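Local atomic coordinates of putative pore-forming toxin (Bacteroides vulgatus ATCC 8482, PDB entry 3KOG), a protein that is of unknown function but may form pores in membranes. Residues A[32-35]-A[36-40]. Sequence-based numbering, arbitrary orientation.
Sequences TDVT and QSAEI. With GOL (glycerol), chain F.
Ser37 N lies above the plane of the Val34 carbonyl, 49° out of it, and donates to Val34 O at 2.8 Å, closing a beta turn close to type I over Val34 to Ser37. The other flat group, the carboxylate of Asp33, is met at OD1 by two donors of Thr35: the backbone N at 3.0 Å, nearly along the C-O axis, and OG1 at 2.6 Å on the syn side, 26° out of the carboxylate plane. Asp33 has CG anti to its own backbone N (chi1 -178°), which brings OD1 round to the backbone N and hydroxyl of Thr35. The bond from Thr35 N defines an Asx turn, which leads out of strand 32-33 toward strand 39-42, an outermost member of the three-stranded antiparallel sheet. The next bond in the series, Ala38 N to Thr35 O, is weak at 3.4 Å. The Thr35 hydroxyl is also hydrogen-bonded to Val25 N on strand 18-27. A glycerol, probably from the crystallisation liquor, bridges the turn: its O3 accepts from Gln36 N at 2.9 Å and donates to Asp33 O at 3.1 Å. Thr35 CG2 meets Ile40 CD1 obliquely at 3.7 Å, and the Ile40 side chain also touches Val25 of strand 18-27 and Ile62 of strand 58-66.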
loop_
_atom_site.group_PDB
_atom_site.type_symbol
_atom_site.label_atom_id
_atom_site.label_comp_id
_atom_site.label_asym_id
_atom_site.label_seq_id
_atom_site.Cartn_x
_atom_site.Cartn_y
_atom_site.Cartn_z
ATOM N N THR A 32 -2.284 -14.076 -16.803
ATOM C CA THR A 32 -3.623 -13.498 -16.790
ATOM C C THR A 32 -3.943 -13.014 -15.359
ATOM O O THR A 32 -3.660 -13.731 -14.422
ATOM C CB THR A 32 -4.640 -14.578 -17.201
ATOM O OG1 THR A 32 -4.463 -14.945 -18.574
ATOM C CG2 THR A 32 -6.104 -14.110 -16.991
ATOM N N ASP A 33 -4.521 -11.837 -15.217
ATOM C CA ASP A 33 -5.074 -11.369 -13.927
ATOM C C ASP A 33 -6.396 -12.108 -13.692
ATOM O O ASP A 33 -7.400 -11.861 -14.389
ATOM C CB ASP A 33 -5.264 -9.854 -13.988
ATOM C CG ASP A 33 -5.797 -9.256 -12.682
ATOM O OD1 ASP A 33 -6.434 -9.961 -11.896
ATOM O OD2 ASP A 33 -5.603 -8.049 -12.438
ATOM N N VAL A 34 -6.409 -13.026 -12.734
ATOM C CA VAL A 34 -7.587 -13.867 -12.441
ATOM C C VAL A 34 -8.247 -13.490 -11.120
ATOM O O VAL A 34 -9.092 -14.250 -10.589
ATOM C CB VAL A 34 -7.247 -15.367 -12.482
ATOM C CG1 VAL A 34 -6.740 -15.746 -13.916
ATOM C CG2 VAL A 34 -6.213 -15.791 -11.373
ATOM N N THR A 35 -7.936 -12.278 -10.654
ATOM C CA THR A 35 -8.334 -11.821 -9.330
ATOM C C THR A 35 -9.856 -11.986 -9.151
ATOM O O THR A 35 -10.300 -12.478 -8.117
ATOM C CB THR A 35 -8.015 -10.352 -9.089
ATOM O OG1 THR A 35 -6.604 -10.094 -9.281
ATOM C CG2 THR A 35 -8.500 -9.940 -7.640
ATOM N N GLN A 36 -10.628 -11.571 -10.148
ATOM C CA GLN A 36 -12.102 -11.613 -10.047
ATOM C C GLN A 36 -12.711 -13.003 -10.082
ATOM O O GLN A 36 -13.884 -13.172 -9.723
ATOM C CB GLN A 36 -12.791 -10.692 -11.075
ATOM C CG GLN A 36 -12.910 -9.307 -10.557
ATOM C CD GLN A 36 -13.917 -8.451 -11.291
ATOM O OE1 GLN A 36 -15.092 -8.759 -11.339
ATOM N NE2 GLN A 36 -13.413 -7.526 -12.048
ATOM N N SER A 37 -11.914 -13.985 -10.486
ATOM C CA SER A 37 -12.326 -15.391 -10.616
ATOM C C SER A 37 -11.732 -16.315 -9.529
ATOM O O SER A 37 -12.163 -17.466 -9.399
ATOM C CB SER A 37 -11.952 -15.912 -12.002
ATOM O OG SER A 37 -12.508 -15.043 -13.006
ATOM N N ALA A 38 -10.765 -15.814 -8.760
ATOM C CA ALA A 38 -10.027 -16.617 -7.781
ATOM C C ALA A 38 -10.688 -16.479 -6.405
ATOM O O ALA A 38 -11.293 -15.445 -6.087
ATOM C CB ALA A 38 -8.624 -16.150 -7.706
ATOM N N GLU A 39 -10.584 -17.519 -5.604
ATOM C CA GLU A 39 -10.956 -17.478 -4.191
ATOM C C GLU A 39 -9.820 -16.743 -3.492
ATOM O O GLU A 39 -8.635 -17.059 -3.733
ATOM C CB GLU A 39 -11.128 -18.908 -3.648
ATOM C CG GLU A 39 -11.646 -19.004 -2.194
ATOM C CD GLU A 39 -11.741 -20.462 -1.661
ATOM O OE1 GLU A 39 -11.675 -21.462 -2.450
ATOM O OE2 GLU A 39 -11.869 -20.588 -0.424
ATOM N N ILE A 40 -10.151 -15.759 -2.659
ATOM C CA ILE A 40 -9.156 -14.959 -1.995
ATOM C C ILE A 40 -9.437 -14.855 -0.526
ATOM O O ILE A 40 -10.555 -14.534 -0.132
ATOM C CB ILE A 40 -9.077 -13.530 -2.606
ATOM C CG1 ILE A 40 -8.712 -13.655 -4.088
ATOM C CG2 ILE A 40 -8.032 -12.703 -1.880
ATOM C CD1 ILE A 40 -8.701 -12.318 -4.849
HETATM C C1 GOL F . -9.596 -7.140 -12.492
HETATM O O1 GOL F . -9.311 -7.183 -11.119
HETATM C C2 GOL F . -10.242 -8.436 -12.992
HETATM O O2 GOL F . -10.534 -8.208 -14.358
HETATM C C3 GOL F . -9.270 -9.593 -12.802
HETATM O O3 GOL F . -9.817 -10.885 -12.800
#